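Local structure of putative aldolase (Bacteroides vulgatus ATCC 8482, 3DXI) at residues S148-I153 with D158-V163. The protein is a putative aldolase of unassigned function whose N-terminal domain folds as a TIM barrel related to the HMGL-like family. Numbering follows the deposited sequence.
Sequences SKLKAI and DLFCMV
The 3-10 segment 148-153 packs over strand 159-163 of the TIM barrel, the backbones coming nearest at Ile153 and Phe160, whose CA atoms are 8.8 Å apart. No hydrogen bond crosses this gap; the ring of Phe160 reaches across it to meet Leu150 and Ile153 in a small, buried apolar cluster. The Phe160 side chain leaves the strand toward 148-153, and its extended first torsion (chi1 -179°, CG opposite the backbone N) takes the ring to the two aliphatic residues. Leu150 sets both methyls against the outer end of the ring from the same side of its plane, CD2 being 3.6 Å from Phe160 CE1 and CD1 3.7 Å from Phe160 CZ. The bond from Ile153 N to Leu150 O, 3.1 Å long, links the two residues of 148-153 that meet the ring. The segment belongs to the connection between neighbouring parallel strands 129-134 and 159-163, where a classic beta/alpha barrel has a helix. Val134 and Val187 also touch Phe160, and Trp140 meets its ring with the planes at about 50°, while Ile117 of helix 113-124 packs on Ile153. Nearer the ring's root, Ile153 contributes a single methyl, its CD1 resting obliquely 3.7 Å from Phe160 CD1.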
loop_
_atom_site.group_PDB
_atom_site.type_symbol
_atom_site.label_atom_id
_atom_site.label_comp_id
_atom_site.label_asym_id
_atom_site.label_seq_id
_atom_site.Cartn_x
_atom_site.Cartn_y
_atom_site.Cartn_z
ATOM N N SER A 148 -29.114 -12.572 -7.269
ATOM C CA SER A 148 -30.554 -12.715 -7.094
ATOM C C SER A 148 -30.898 -13.517 -5.844
ATOM O O SER A 148 -32.031 -13.487 -5.366
ATOM C CB SER A 148 -31.164 -13.395 -8.324
ATOM O OG SER A 148 -30.903 -12.640 -9.498
ATOM N N LYS A 149 -29.917 -14.238 -5.316
ATOM C CA LYS A 149 -30.128 -15.042 -4.120
ATOM C C LYS A 149 -29.955 -14.223 -2.848
ATOM O O LYS A 149 -30.148 -14.740 -1.744
ATOM C CB LYS A 149 -29.145 -16.217 -4.091
ATOM C CG LYS A 149 -29.304 -17.183 -5.252
ATOM C CD LYS A 149 -28.287 -18.310 -5.183
ATOM C CE LYS A 149 -28.461 -19.265 -6.356
ATOM N NZ LYS A 149 -27.506 -20.414 -6.322
ATOM N N LEU A 150 -29.593 -12.951 -2.998
ATOM C CA LEU A 150 -29.375 -12.099 -1.838
ATOM C C LEU A 150 -30.651 -11.512 -1.253
ATOM O O LEU A 150 -30.664 -11.092 -0.097
ATOM C CB LEU A 150 -28.391 -10.974 -2.181
ATOM C CG LEU A 150 -27.002 -11.413 -2.655
ATOM C CD1 LEU A 150 -26.111 -10.189 -2.783
ATOM C CD2 LEU A 150 -26.391 -12.407 -1.670
ATOM N N LYS A 151 -31.730 -11.479 -2.026
ATOM C CA LYS A 151 -32.967 -10.933 -1.487
ATOM C C LYS A 151 -33.447 -11.762 -0.297
ATOM O O LYS A 151 -34.120 -11.249 0.599
ATOM C CB LYS A 151 -34.068 -10.890 -2.547
ATOM C CG LYS A 151 -35.375 -10.336 -1.993
ATOM C CD LYS A 151 -36.438 -10.139 -3.063
ATOM C CE LYS A 151 -37.742 -9.647 -2.447
ATOM N NZ LYS A 151 -38.774 -9.362 -3.489
ATOM N N ALA A 152 -33.090 -13.041 -0.283
ATOM C CA ALA A 152 -33.501 -13.938 0.794
ATOM C C ALA A 152 -32.877 -13.616 2.157
ATOM O O ALA A 152 -33.292 -14.166 3.178
ATOM C CB ALA A 152 -33.189 -15.385 0.407
ATOM N N ILE A 153 -31.890 -12.724 2.183
ATOM C CA ILE A 153 -31.236 -12.372 3.441
ATOM C C ILE A 153 -31.750 -11.070 4.049
ATOM O O ILE A 153 -31.342 -10.691 5.144
ATOM C CB ILE A 153 -29.703 -12.257 3.264
ATOM C CG1 ILE A 153 -29.337 -10.943 2.570
ATOM C CG2 ILE A 153 -29.193 -13.415 2.434
ATOM C CD1 ILE A 153 -27.834 -10.663 2.540
ATOM N N ASP A 158 -27.599 -8.655 9.163
ATOM C CA ASP A 158 -27.418 -7.371 9.821
ATOM C C ASP A 158 -26.199 -6.760 9.151
ATOM O O ASP A 158 -25.889 -5.583 9.324
ATOM C CB ASP A 158 -27.158 -7.570 11.308
ATOM C CG ASP A 158 -28.407 -7.955 12.055
ATOM O OD1 ASP A 158 -29.254 -7.063 12.258
ATOM O OD2 ASP A 158 -28.551 -9.142 12.420
ATOM N N LEU A 159 -25.514 -7.594 8.378
ATOM C CA LEU A 159 -24.333 -7.190 7.647
ATOM C C LEU A 159 -24.012 -8.167 6.523
ATOM O O LEU A 159 -23.992 -9.382 6.730
ATOM C CB LEU A 159 -23.123 -7.101 8.583
ATOM C CG LEU A 159 -21.786 -6.899 7.862
ATOM C CD1 LEU A 159 -21.841 -5.586 7.084
ATOM C CD2 LEU A 159 -20.628 -6.902 8.852
ATOM N N PHE A 160 -23.782 -7.621 5.334
ATOM C CA PHE A 160 -23.392 -8.404 4.170
ATOM C C PHE A 160 -21.998 -7.878 3.829
ATOM O O PHE A 160 -21.863 -6.814 3.226
ATOM C CB PHE A 160 -24.331 -8.166 2.987
ATOM C CG PHE A 160 -23.978 -8.981 1.771
ATOM C CD1 PHE A 160 -24.273 -10.339 1.722
ATOM C CD2 PHE A 160 -23.303 -8.400 0.698
ATOM C CE1 PHE A 160 -23.899 -11.111 0.627
ATOM C CE2 PHE A 160 -22.924 -9.165 -0.407
ATOM C CZ PHE A 160 -23.223 -10.523 -0.441
ATOM N N CYS A 161 -20.967 -8.622 4.222
ATOM C CA CYS A 161 -19.580 -8.214 4.001
ATOM C C CYS A 161 -18.940 -8.797 2.739
ATOM O O CYS A 161 -18.858 -10.015 2.583
ATOM C CB CYS A 161 -18.749 -8.598 5.230
ATOM S SG CYS A 161 -17.042 -8.012 5.207
HETATM N N MSE A 162 -18.502 -7.923 1.834
HETATM C CA MSE A 162 -17.852 -8.362 0.598
HETATM C C MSE A 162 -16.369 -8.583 0.898
HETATM O O MSE A 162 -15.673 -7.661 1.311
HETATM C CB MSE A 162 -18.012 -7.300 -0.496
HETATM C CG MSE A 162 -19.449 -6.851 -0.722
HETATM SE SE MSE A 162 -19.571 -5.542 -2.132
HETATM C CE MSE A 162 -18.603 -4.093 -1.290
ATOM N N VAL A 163 -15.889 -9.806 0.688
ATOM C CA VAL A 163 -14.494 -10.136 0.978
ATOM C C VAL A 163 -13.563 -10.231 -0.233
ATOM O O VAL A 163 -13.753 -11.061 -1.125
ATOM C CB VAL A 163 -14.412 -11.460 1.766
ATOM C CG1 VAL A 163 -12.968 -11.772 2.136
ATOM C CG2 VAL A 163 -15.276 -11.363 3.014
#